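Side-chain contacts in probable ribosomal RNA small subunit methyltransferase (Thermus thermophilus, PDB 3DMH), which transfers a methyl group from S-adenosylmethionine to the exocyclic N2 amino group of a guanosine in 16S ribosomal RNA: residues T304-H309 with L344-L349; A321-A326 with G334-V339; S121-A126 with R153-Y158; L135-D140 with R147-A152. One frame throughout, in Å; residues are numbered along the deposited sequence.

Contact 1 (T304-H309 with L344-L349). With GMP (guanosine), chain E; SAM (S-adenosylmethionine), chain D.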
# COMPACT_ATOMS: atom_id res chain seq x y z
N THR A 304 13.56 -4.31 7.93
CA THR A 304 12.43 -4.49 7.04
C THR A 304 11.82 -5.87 7.14
O THR A 304 12.53 -6.86 7.27
CB THR A 304 12.80 -4.18 5.56
OG1 THR A 304 11.61 -4.20 4.75
CG2 THR A 304 13.83 -5.19 4.99
N ASN A 305 10.48 -5.88 7.11
CA ASN A 305 9.68 -7.08 6.84
C ASN A 305 9.03 -6.77 5.48
O ASN A 305 7.97 -6.13 5.43
CB ASN A 305 8.63 -7.20 7.95
CG ASN A 305 7.71 -8.39 7.77
OD1 ASN A 305 7.84 -9.15 6.81
ND2 ASN A 305 6.77 -8.57 8.70
N PRO A 306 9.70 -7.15 4.37
CA PRO A 306 9.22 -6.66 3.07
C PRO A 306 7.90 -7.26 2.61
O PRO A 306 7.49 -8.35 3.08
CB PRO A 306 10.32 -7.08 2.08
CG PRO A 306 11.43 -7.61 2.87
CD PRO A 306 10.93 -7.96 4.25
N PRO A 307 7.25 -6.60 1.64
CA PRO A 307 6.06 -7.20 1.03
C PRO A 307 6.42 -8.48 0.28
O PRO A 307 7.57 -8.67 -0.11
CB PRO A 307 5.59 -6.13 0.04
CG PRO A 307 6.82 -5.31 -0.24
CD PRO A 307 7.66 -5.34 0.99
N PHE A 308 5.43 -9.34 0.09
CA PHE A 308 5.68 -10.62 -0.56
C PHE A 308 4.44 -11.04 -1.33
O PHE A 308 3.33 -10.60 -1.03
CB PHE A 308 6.08 -11.68 0.48
CG PHE A 308 5.09 -11.85 1.59
CD1 PHE A 308 4.12 -12.84 1.52
CD2 PHE A 308 5.13 -11.02 2.71
CE1 PHE A 308 3.19 -13.00 2.55
CE2 PHE A 308 4.22 -11.18 3.74
CZ PHE A 308 3.24 -12.16 3.66
N HIS A 309 4.64 -11.87 -2.34
CA HIS A 309 3.52 -12.38 -3.11
C HIS A 309 2.96 -13.59 -2.38
O HIS A 309 3.70 -14.54 -2.11
CB HIS A 309 3.95 -12.71 -4.54
CG HIS A 309 2.85 -13.26 -5.39
ND1 HIS A 309 3.06 -14.21 -6.36
CD2 HIS A 309 1.52 -13.00 -5.40
CE1 HIS A 309 1.91 -14.51 -6.94
NE2 HIS A 309 0.96 -13.79 -6.38
N LEU A 344 12.40 -17.74 0.31
CA LEU A 344 12.62 -16.63 -0.61
C LEU A 344 14.12 -16.35 -0.73
O LEU A 344 14.85 -16.30 0.26
CB LEU A 344 11.83 -15.38 -0.21
CG LEU A 344 10.31 -15.48 -0.35
CD1 LEU A 344 9.64 -14.26 0.27
CD2 LEU A 344 9.90 -15.65 -1.82
N LYS A 345 14.57 -16.17 -1.97
CA LYS A 345 15.99 -16.17 -2.28
C LYS A 345 16.69 -14.82 -2.03
O LYS A 345 17.29 -14.24 -2.92
CB LYS A 345 16.20 -16.67 -3.72
CG LYS A 345 15.61 -18.05 -3.94
CD LYS A 345 15.71 -18.48 -5.39
CE LYS A 345 14.95 -19.77 -5.62
NZ LYS A 345 14.93 -20.15 -7.07
N TYR A 346 16.62 -14.35 -0.79
CA TYR A 346 17.26 -13.07 -0.42
C TYR A 346 18.78 -13.17 -0.29
O TYR A 346 19.48 -12.18 -0.47
CB TYR A 346 16.68 -12.52 0.87
CG TYR A 346 15.34 -11.87 0.69
CD1 TYR A 346 15.23 -10.58 0.18
CD2 TYR A 346 14.17 -12.54 1.04
CE1 TYR A 346 13.98 -9.99 0.02
CE2 TYR A 346 12.92 -11.96 0.87
CZ TYR A 346 12.84 -10.68 0.37
OH TYR A 346 11.58 -10.11 0.21
N GLU A 347 19.26 -14.36 0.03
CA GLU A 347 20.68 -14.58 0.28
C GLU A 347 21.57 -14.03 -0.84
O GLU A 347 22.47 -13.24 -0.55
CB GLU A 347 20.97 -16.06 0.53
CG GLU A 347 20.42 -16.56 1.85
CD GLU A 347 18.97 -17.00 1.79
OE1 GLU A 347 18.33 -16.90 0.72
OE2 GLU A 347 18.48 -17.46 2.84
N PRO A 348 21.33 -14.44 -2.10
CA PRO A 348 22.18 -13.89 -3.17
C PRO A 348 22.12 -12.37 -3.30
O PRO A 348 23.14 -11.75 -3.64
CB PRO A 348 21.67 -14.57 -4.44
CG PRO A 348 20.35 -15.15 -4.09
CD PRO A 348 20.38 -15.44 -2.63
N LEU A 349 20.96 -11.77 -3.03
CA LEU A 349 20.80 -10.31 -3.09
C LEU A 349 21.64 -9.60 -2.04
O LEU A 349 22.29 -8.58 -2.33
CB LEU A 349 19.32 -9.89 -2.92
CG LEU A 349 18.24 -10.41 -3.86
CD1 LEU A 349 16.90 -9.76 -3.50
CD2 LEU A 349 18.57 -10.15 -5.32
C4' GMP E . 2.32 -17.37 7.29
O4' GMP E . 3.41 -16.55 6.86
C3' GMP E . 1.13 -16.99 6.43
O3' GMP E . 0.34 -16.06 7.18
C2' GMP E . 1.75 -16.28 5.24
O2' GMP E . 0.87 -15.31 4.69
C1' GMP E . 2.97 -15.62 5.86
N9 GMP E . 4.12 -15.39 4.95
C8 GMP E . 4.50 -16.11 3.88
N7 GMP E . 5.62 -15.59 3.31
C5 GMP E . 5.98 -14.52 4.05
C6 GMP E . 7.07 -13.51 4.02
O6 GMP E . 7.95 -13.54 3.14
N1 GMP E . 7.06 -12.55 4.97
C2 GMP E . 6.12 -12.49 5.94
N2 GMP E . 6.15 -11.51 6.88
N3 GMP E . 5.10 -13.39 6.03
C4 GMP E . 4.99 -14.40 5.13
N SAM D . 6.72 -3.25 8.94
CA SAM D . 5.29 -3.67 9.10
C SAM D . 5.24 -4.90 10.00
O SAM D . 6.32 -5.45 10.22
OXT SAM D . 4.15 -5.30 10.43
CB SAM D . 4.66 -4.03 7.75
CG SAM D . 5.34 -5.16 6.98
SD SAM D . 4.43 -5.57 5.45
CE SAM D . 5.00 -7.26 5.13
C5' SAM D . 5.28 -4.68 4.12
C4' SAM D . 4.92 -3.20 4.08
O4' SAM D . 5.58 -2.69 2.93
C3' SAM D . 3.43 -2.90 3.95
O3' SAM D . 2.97 -2.03 4.98
C2' SAM D . 3.32 -2.27 2.55
O2' SAM D . 2.27 -1.34 2.38
C1' SAM D . 4.72 -1.68 2.44
N9 SAM D . 5.06 -1.35 1.07
C8 SAM D . 4.65 -1.98 -0.11
N7 SAM D . 5.23 -1.35 -1.17
C5 SAM D . 5.99 -0.32 -0.67
C6 SAM D . 6.77 0.68 -1.26
N6 SAM D . 6.87 0.78 -2.60
N1 SAM D . 7.41 1.58 -0.44
C2 SAM D . 7.29 1.51 0.93
N3 SAM D . 6.48 0.57 1.55
C4 SAM D . 5.87 -0.32 0.74
O HOH W 1 8.99 -10.41 -1.92

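Contact 2 (A321-A326 with G334-V339). With SAM (S-adenosylmethionine), chain D.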
# COMPACT_ATOMS: atom_id res chain seq x y z
N ALA A 321 14.10 -3.75 -4.28
CA ALA A 321 14.48 -2.37 -4.08
C ALA A 321 14.81 -2.05 -2.62
O ALA A 321 15.72 -1.25 -2.34
CB ALA A 321 13.39 -1.43 -4.60
N PHE A 322 14.08 -2.66 -1.68
CA PHE A 322 14.33 -2.45 -0.27
C PHE A 322 15.78 -2.83 0.06
O PHE A 322 16.47 -2.11 0.77
CB PHE A 322 13.39 -3.31 0.58
CG PHE A 322 12.03 -2.70 0.83
CD1 PHE A 322 11.56 -1.58 0.13
CD2 PHE A 322 11.20 -3.28 1.79
CE1 PHE A 322 10.30 -1.07 0.42
CE2 PHE A 322 9.96 -2.78 2.08
CZ PHE A 322 9.50 -1.66 1.39
N VAL A 323 16.22 -3.97 -0.48
CA VAL A 323 17.59 -4.43 -0.21
C VAL A 323 18.60 -3.47 -0.82
O VAL A 323 19.55 -3.10 -0.15
CB VAL A 323 17.81 -5.82 -0.78
CG1 VAL A 323 19.29 -6.27 -0.60
CG2 VAL A 323 16.90 -6.78 -0.07
N ASN A 324 18.37 -3.06 -2.07
CA ASN A 324 19.32 -2.14 -2.74
C ASN A 324 19.37 -0.82 -2.00
O ASN A 324 20.45 -0.25 -1.79
CB ASN A 324 18.92 -1.89 -4.21
CG ASN A 324 18.91 -3.17 -5.04
OD1 ASN A 324 19.53 -4.17 -4.69
ND2 ASN A 324 18.18 -3.13 -6.15
N VAL A 325 18.20 -0.34 -1.58
CA VAL A 325 18.14 0.92 -0.85
C VAL A 325 18.83 0.80 0.52
O VAL A 325 19.57 1.69 0.92
CB VAL A 325 16.69 1.45 -0.77
CG1 VAL A 325 16.55 2.57 0.25
CG2 VAL A 325 16.25 1.93 -2.15
N ALA A 326 18.61 -0.31 1.23
CA ALA A 326 19.23 -0.51 2.53
C ALA A 326 20.75 -0.41 2.43
O ALA A 326 21.40 0.25 3.25
CB ALA A 326 18.83 -1.86 3.09
N GLY A 334 27.10 0.47 9.58
CA GLY A 334 25.65 0.30 9.74
C GLY A 334 25.20 -1.13 9.52
O GLY A 334 25.89 -1.93 8.88
N VAL A 335 24.03 -1.47 10.06
CA VAL A 335 23.53 -2.84 9.98
C VAL A 335 22.12 -2.94 9.41
O VAL A 335 21.31 -2.00 9.53
CB VAL A 335 23.62 -3.56 11.35
CG1 VAL A 335 25.07 -3.71 11.78
CG2 VAL A 335 22.82 -2.83 12.43
N PHE A 336 21.85 -4.08 8.78
CA PHE A 336 20.58 -4.33 8.08
C PHE A 336 19.98 -5.63 8.59
O PHE A 336 20.67 -6.66 8.67
CB PHE A 336 20.88 -4.45 6.59
CG PHE A 336 19.68 -4.74 5.73
CD1 PHE A 336 18.49 -4.02 5.90
CD2 PHE A 336 19.75 -5.69 4.72
CE1 PHE A 336 17.38 -4.25 5.07
CE2 PHE A 336 18.66 -5.93 3.87
CZ PHE A 336 17.47 -5.21 4.04
N PHE A 337 18.68 -5.59 8.93
CA PHE A 337 17.94 -6.78 9.34
C PHE A 337 16.74 -6.95 8.42
O PHE A 337 15.97 -5.99 8.23
CB PHE A 337 17.38 -6.63 10.77
CG PHE A 337 18.42 -6.56 11.83
CD1 PHE A 337 18.76 -7.69 12.58
CD2 PHE A 337 19.07 -5.36 12.10
CE1 PHE A 337 19.73 -7.61 13.57
CE2 PHE A 337 20.02 -5.27 13.09
CZ PHE A 337 20.36 -6.41 13.83
N LEU A 338 16.56 -8.15 7.87
CA LEU A 338 15.43 -8.44 6.99
C LEU A 338 14.78 -9.75 7.39
O LEU A 338 15.49 -10.71 7.70
CB LEU A 338 15.93 -8.53 5.54
CG LEU A 338 14.93 -8.94 4.45
CD1 LEU A 338 15.27 -8.31 3.10
CD2 LEU A 338 14.90 -10.46 4.35
N VAL A 339 13.45 -9.81 7.40
CA VAL A 339 12.78 -11.07 7.75
C VAL A 339 11.88 -11.51 6.60
O VAL A 339 11.20 -10.67 5.99
CB VAL A 339 12.03 -10.96 9.10
CG1 VAL A 339 10.90 -9.93 9.05
CG2 VAL A 339 11.49 -12.32 9.56
N SAM D . 6.72 -3.25 8.94
CA SAM D . 5.29 -3.67 9.10
C SAM D . 5.24 -4.90 10.00
O SAM D . 6.32 -5.45 10.22
OXT SAM D . 4.15 -5.30 10.43
CB SAM D . 4.66 -4.03 7.75
CG SAM D . 5.34 -5.16 6.98
SD SAM D . 4.43 -5.57 5.45
CE SAM D . 5.00 -7.26 5.13
C5' SAM D . 5.28 -4.68 4.12
C4' SAM D . 4.92 -3.20 4.08
O4' SAM D . 5.58 -2.69 2.93
C3' SAM D . 3.43 -2.90 3.95
O3' SAM D . 2.97 -2.03 4.98
C2' SAM D . 3.32 -2.27 2.55
O2' SAM D . 2.27 -1.34 2.38
C1' SAM D . 4.72 -1.68 2.44
N9 SAM D . 5.06 -1.35 1.07
C8 SAM D . 4.65 -1.98 -0.11
N7 SAM D . 5.23 -1.35 -1.17
C5 SAM D . 5.99 -0.32 -0.67
C6 SAM D . 6.77 0.68 -1.26
N6 SAM D . 6.87 0.78 -2.60
N1 SAM D . 7.41 1.58 -0.44
C2 SAM D . 7.29 1.51 0.93
N3 SAM D . 6.48 0.57 1.55
C4 SAM D . 5.87 -0.32 0.74

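Contact 3 (S121-A126 with R153-Y158)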
# COMPACT_ATOMS: atom_id res chain seq x y z
N SER A 121 -14.88 1.35 0.80
CA SER A 121 -14.82 1.87 -0.58
C SER A 121 -16.19 1.89 -1.26
O SER A 121 -16.52 2.86 -1.96
CB SER A 121 -13.82 1.07 -1.43
OG SER A 121 -12.50 1.27 -0.94
N LEU A 122 -16.97 0.83 -1.05
CA LEU A 122 -18.33 0.76 -1.59
C LEU A 122 -19.21 1.86 -1.01
O LEU A 122 -19.94 2.52 -1.75
CB LEU A 122 -18.95 -0.62 -1.31
CG LEU A 122 -18.37 -1.78 -2.13
CD1 LEU A 122 -18.93 -3.12 -1.66
CD2 LEU A 122 -18.62 -1.57 -3.63
N VAL A 123 -19.15 2.05 0.31
CA VAL A 123 -19.94 3.12 0.93
C VAL A 123 -19.46 4.51 0.49
O VAL A 123 -20.28 5.39 0.23
CB VAL A 123 -19.94 3.01 2.47
CG1 VAL A 123 -20.80 4.11 3.06
CG2 VAL A 123 -20.46 1.65 2.89
N ALA A 124 -18.14 4.70 0.38
CA ALA A 124 -17.62 5.97 -0.12
C ALA A 124 -18.19 6.25 -1.51
O ALA A 124 -18.53 7.40 -1.83
CB ALA A 124 -16.10 5.93 -0.18
N ALA A 125 -18.25 5.22 -2.35
CA ALA A 125 -18.78 5.37 -3.72
C ALA A 125 -20.24 5.81 -3.68
O ALA A 125 -20.63 6.74 -4.37
CB ALA A 125 -18.63 4.08 -4.50
N ALA A 126 -21.03 5.12 -2.86
CA ALA A 126 -22.46 5.44 -2.71
C ALA A 126 -22.66 6.88 -2.20
O ALA A 126 -23.53 7.60 -2.70
CB ALA A 126 -23.13 4.42 -1.80
N ARG A 153 -25.30 -3.49 -5.04
CA ARG A 153 -26.70 -3.42 -5.46
C ARG A 153 -27.62 -3.08 -4.29
O ARG A 153 -28.56 -2.30 -4.45
CB ARG A 153 -27.15 -4.73 -6.13
CG ARG A 153 -26.73 -4.86 -7.58
CD ARG A 153 -27.15 -6.20 -8.17
NE ARG A 153 -26.56 -7.33 -7.46
CZ ARG A 153 -26.89 -8.60 -7.67
NH1 ARG A 153 -27.79 -8.92 -8.59
NH2 ARG A 153 -26.31 -9.56 -6.95
N ALA A 154 -27.33 -3.64 -3.12
CA ALA A 154 -28.07 -3.34 -1.90
C ALA A 154 -27.87 -1.89 -1.47
O ALA A 154 -28.80 -1.22 -1.01
CB ALA A 154 -27.68 -4.28 -0.78
N LEU A 155 -26.65 -1.38 -1.65
CA LEU A 155 -26.34 -0.01 -1.27
C LEU A 155 -26.97 1.04 -2.17
O LEU A 155 -27.34 2.12 -1.69
CB LEU A 155 -24.82 0.20 -1.22
CG LEU A 155 -24.04 -0.41 -0.06
CD1 LEU A 155 -22.54 -0.35 -0.35
CD2 LEU A 155 -24.36 0.29 1.26
N LEU A 156 -27.08 0.74 -3.47
CA LEU A 156 -27.42 1.72 -4.52
C LEU A 156 -28.79 1.56 -5.18
O LEU A 156 -29.58 2.52 -5.22
CB LEU A 156 -26.36 1.71 -5.64
CG LEU A 156 -24.98 2.20 -5.23
CD1 LEU A 156 -23.93 1.59 -6.15
CD2 LEU A 156 -24.93 3.71 -5.26
N GLY A 157 -29.04 0.36 -5.74
CA GLY A 157 -30.21 0.09 -6.61
C GLY A 157 -29.90 -0.88 -7.76
O GLY A 157 -29.14 -1.84 -7.58
N TYR A 158 -30.48 -0.62 -8.94
CA TYR A 158 -30.29 -1.49 -10.12
C TYR A 158 -28.82 -1.59 -10.47
O TYR A 158 -28.14 -0.58 -10.64
CB TYR A 158 -31.09 -0.98 -11.33
CG TYR A 158 -30.87 -1.68 -12.68
CD1 TYR A 158 -31.59 -2.83 -13.03
CD2 TYR A 158 -29.98 -1.15 -13.62
CE1 TYR A 158 -31.42 -3.45 -14.29
CE2 TYR A 158 -29.80 -1.75 -14.87
CZ TYR A 158 -30.52 -2.90 -15.21
OH TYR A 158 -30.33 -3.48 -16.45

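Contact 4 (L135-D140 with R147-A152)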
# COMPACT_ATOMS: atom_id res chain seq x y z
N LEU A 135 -22.30 3.95 -10.90
CA LEU A 135 -21.05 3.35 -10.43
C LEU A 135 -20.65 2.22 -11.37
O LEU A 135 -21.42 1.29 -11.60
CB LEU A 135 -21.22 2.81 -9.01
CG LEU A 135 -20.12 1.89 -8.47
CD1 LEU A 135 -18.76 2.61 -8.33
CD2 LEU A 135 -20.51 1.28 -7.11
N TYR A 136 -19.43 2.31 -11.90
CA TYR A 136 -18.81 1.18 -12.59
C TYR A 136 -18.01 0.43 -11.55
O TYR A 136 -17.14 1.01 -10.91
CB TYR A 136 -17.84 1.65 -13.68
CG TYR A 136 -18.49 2.00 -14.98
CD1 TYR A 136 -18.92 1.00 -15.86
CD2 TYR A 136 -18.67 3.33 -15.34
CE1 TYR A 136 -19.53 1.33 -17.07
CE2 TYR A 136 -19.28 3.67 -16.55
CZ TYR A 136 -19.70 2.68 -17.41
OH TYR A 136 -20.29 3.04 -18.60
N LEU A 137 -18.36 -0.84 -11.37
CA LEU A 137 -17.72 -1.68 -10.36
C LEU A 137 -17.05 -2.85 -11.06
O LEU A 137 -17.71 -3.62 -11.74
CB LEU A 137 -18.78 -2.19 -9.36
CG LEU A 137 -18.23 -2.93 -8.14
CD1 LEU A 137 -17.57 -1.96 -7.17
CD2 LEU A 137 -19.37 -3.71 -7.49
N ALA A 138 -15.74 -2.99 -10.89
CA ALA A 138 -15.05 -4.07 -11.60
C ALA A 138 -14.32 -4.99 -10.64
O ALA A 138 -13.84 -4.56 -9.58
CB ALA A 138 -14.06 -3.51 -12.63
N GLY A 139 -14.21 -6.26 -10.99
CA GLY A 139 -13.46 -7.17 -10.14
C GLY A 139 -13.36 -8.57 -10.71
O GLY A 139 -13.44 -8.76 -11.92
N ASP A 140 -13.20 -9.52 -9.80
CA ASP A 140 -12.79 -10.89 -10.12
C ASP A 140 -13.70 -11.84 -9.34
O ASP A 140 -13.81 -11.74 -8.12
CB ASP A 140 -11.32 -11.03 -9.67
CG ASP A 140 -10.69 -12.36 -10.04
OD1 ASP A 140 -11.39 -13.34 -10.39
OD2 ASP A 140 -9.44 -12.42 -9.96
N ARG A 147 -20.02 -11.30 -4.24
CA ARG A 147 -20.36 -10.78 -2.91
C ARG A 147 -20.38 -9.25 -2.87
O ARG A 147 -21.32 -8.65 -2.33
CB ARG A 147 -19.43 -11.39 -1.84
CG ARG A 147 -19.25 -10.58 -0.54
CD ARG A 147 -18.49 -11.38 0.55
NE ARG A 147 -17.07 -11.04 0.70
CZ ARG A 147 -16.08 -11.69 0.09
NH1 ARG A 147 -16.36 -12.70 -0.73
NH2 ARG A 147 -14.84 -11.34 0.31
N TYR A 148 -19.36 -8.63 -3.47
CA TYR A 148 -19.26 -7.17 -3.44
C TYR A 148 -20.29 -6.50 -4.34
O TYR A 148 -20.83 -5.46 -3.98
CB TYR A 148 -17.83 -6.73 -3.77
CG TYR A 148 -16.80 -7.19 -2.76
CD1 TYR A 148 -17.00 -7.00 -1.39
CD2 TYR A 148 -15.60 -7.79 -3.18
CE1 TYR A 148 -16.02 -7.41 -0.45
CE2 TYR A 148 -14.62 -8.19 -2.26
CZ TYR A 148 -14.84 -8.00 -0.89
OH TYR A 148 -13.87 -8.39 0.03
N PHE A 149 -20.56 -7.12 -5.49
CA PHE A 149 -21.59 -6.64 -6.42
C PHE A 149 -22.98 -6.73 -5.78
O PHE A 149 -23.80 -5.83 -5.94
CB PHE A 149 -21.53 -7.45 -7.72
CG PHE A 149 -22.55 -7.04 -8.75
CD1 PHE A 149 -22.96 -5.71 -8.90
CD2 PHE A 149 -23.09 -8.00 -9.61
CE1 PHE A 149 -23.90 -5.35 -9.86
CE2 PHE A 149 -24.02 -7.65 -10.59
CZ PHE A 149 -24.43 -6.32 -10.72
N LYS A 150 -23.24 -7.81 -5.04
CA LYS A 150 -24.50 -7.95 -4.30
C LYS A 150 -24.65 -6.83 -3.26
O LYS A 150 -25.74 -6.26 -3.11
CB LYS A 150 -24.56 -9.33 -3.63
CG LYS A 150 -25.88 -9.62 -2.92
CD LYS A 150 -26.00 -11.08 -2.53
CE LYS A 150 -27.33 -11.35 -1.87
NZ LYS A 150 -27.67 -12.80 -1.87
N GLU A 151 -23.55 -6.52 -2.56
CA GLU A 151 -23.54 -5.43 -1.58
C GLU A 151 -23.73 -4.06 -2.25
O GLU A 151 -24.49 -3.22 -1.75
CB GLU A 151 -22.28 -5.50 -0.71
CG GLU A 151 -22.12 -4.38 0.35
CD GLU A 151 -23.26 -4.33 1.39
OE1 GLU A 151 -24.03 -5.30 1.54
OE2 GLU A 151 -23.38 -3.28 2.07
N ALA A 152 -23.05 -3.84 -3.38
CA ALA A 152 -23.22 -2.60 -4.14
C ALA A 152 -24.68 -2.41 -4.56
O ALA A 152 -25.22 -1.32 -4.44
CB ALA A 152 -22.29 -2.58 -5.36

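Contact 1 (T304-H309 with L344-L349)
Pro306 and Tyr346 touch although their backbones stay well apart, the CA atoms being 10.9 Å from each other, so the tyrosine has to span the gap, and the bound guanine fills in beside Phe308 and Leu344. The phenol of Tyr346 reaches across and slides past the proline ring in the opposite direction, its OH coming to 3.7 Å from Pro306 CG. A water donates to Pro307 O and has a weak hydrogen bond to the same hydroxyl. Further along, Phe308 CB lies 4.4 Å from Leu344 CD1, a loose apolar contact bordering the guanosine pocket. Phe308 CG sits between its own backbone N and carbonyl carbon (chi1 55°), which turns the ring away from Leu344 and beneath the base: the guanine covers one face, with GMP C5 3.4 Å above the ring plane and over its centre. Leu344 CD1 meets the base from another direction, at 3.4 Å from GMP O6. The amino group of the base is held by a fairly straight hydrogen bond, GMP N2 to Asn305 OD1, of 2.9 Å (163°). Asn305 ND2 is itself bound by Asp213 and Ser216, which fixes the amide rotation. With an alanine in place of Phe308, the guanine would probably lose the flat surface under it and be freer to tilt off Asn305. Asn305 to Phe308 spell the Asn-Pro-Pro-Phe motif of amino-directed methyltransferases. GMP N2 stands 4.7 Å from SAM CE, an arrangement consistent with presenting the acceptor nitrogen to the methyl group, with Asn305 OD1 likely to polarise the amino group.

Contact 2 (A321-A326 with G334-V339)
Phe336 extends its CG anti to the backbone N (chi1 179°), sending the ring straight out from strand 334-339 under Ala326 of the helix, while Val323 CG2 stands anti to its carbonyl carbon and so points at Leu338. The Ala326 methyl sits over the Phe336 face in a CH-pi contact, CB being 3.6 Å from the ring centroid and 19° off the normal. It is shifted toward the rim, and the closest ring atom to Ala326 CB is CE1 at 3.4 Å. Val323 and Leu338 cross at about a right angle, with Val323 CG2 3.9 Å from Leu338 CD1. A valine in place of Phe336 would probably leave Ala326 without the ring face it rests on and open a gap between helix and strand. Phe354 meets the same ring from helix 346-354. One turn before Ala326, Phe322 leads its ring off toward the cofactor and turns its edge to the adenine, CZ lying 3.8 Å from SAM N3. The helix and strand segments run nearly antiparallel (168°), their axes 10.1 Å apart. Helix 317-329 thus joins parallel neighbours 299-304 and 334-340 in a beta-alpha-beta crossover of the Rossmann-like class I methyltransferase fold.

Contact 3 (S121-A126 with R153-Y158)
Leu155 CD1 is the main point of contact, pushed against the side of helix 121-126 where Leu122 CB lies 3.7 Å away. The same methyl also rests on the backbone, 4.2 Å from Val123 N, and comes within 4.3 Å of Val123 CG2. With Leu155 CG anti to its carbonyl carbon (chi1 -74°), the branched end reaches over to the other helix. One residue on, Leu156 sends CD2 to Ala126, at 3.9 Å from its CA and 4.0 Å from its CB. A small alanine lets the backbones close in here, the CA atoms of Ala126 and Leu156 being 6.5 Å apart.

In the next shell, Leu122 is backed by Leu107 and Leu137 of the sheet, and Leu156 packs on Leu135 and Leu173, so the two leucines that flank the interface also cover the strands below. Pro180 touches Leu155 from a loop. Leu156 ends its helix, and Gly157 leaves helical angles with a positive phi of 144°, although its N still bonds back to Arg153 O at 3.0 Å. Lys175 bonds to Ala126 O, and Leu156 is tied through its backbone to Glu176, so the residues just after strand 168-174 are tied to both helices.

No hydrogen bond or charge pair links the two segments. The fit depends on leucine methyls lying against Leu122, Val123 and Ala126 and on the helix backbone between them, an interaction of shape and burial between helices 115-128 and 145-156.

Contact 4 (L135-D140 with R147-A152)
Leu137 meets Phe149 and Ala152 from the strand below, and its branches account for most of the contact. From CB, CG stands anti to the backbone N (chi1 -172°), carrying the side chain off the sheet toward helix 147-152. At CG the chain forks. CD1 takes the bent course (chi2 73°) and meets Leu122 of the neighbouring helix, its CD2 lying 3.7 Å from Leu137 CD1. CD2 continues the extended line from CA and goes to the helix, ending 3.8 Å from Ala152 CB. The same methyl is 3.8 Å from Phe149 CA and 4.3 Å from Phe149 CB, so it rests on one turn of helix, between the alanine methyl and the start of the phenylalanine side chain. Tyr148 O, at 4.2 Å from Leu137 CD2, is committed to the backbone bond from Ala152 N and meets the methyl only by packing.

The aromatic groups fan out from this point. The Phe149 ring runs on to Ala171, meets the Phe145 ring, and has a cation-pi contact with Arg153. Tyr148 leads away to Val118, and its OH has weak hydrogen bonds with Arg147 NH2 and Thr115 OG1.

The helix runs nearly antiparallel to the strand, with 9.6 Å between the axes of the two short segments. Strand 133-140 lies between parallel strand 102-108 and antiparallel strand 168-174. Helices 145-156 and 115-128 share the Leu137 side of it, while Tyr136 and Ala138 touch helix 33-41.

All four contacts are buried, yet only contacts 1 and 2 reach bound groups. These two touch each other: Thr304 bonds by its backbone to the strand of contact 2, and both meet the cofactor. Contacts 3 and 4 share helix 145-156 and lie 34 to 43 Å away, centre to centre, on a second sheet-and-helix unit whose sheet has the same strand order, 3-2-1-4-5-7-6. Contacts 2 and 4 are counterparts, each setting a helix on the fifth strand of its sheet; the first uses an aromatic face, the second a leucine methyl. Contact 3 is wholly aliphatic, helix against helix. Contact 1 differs in joining its segments through a water and in meeting both ligands with polar groups.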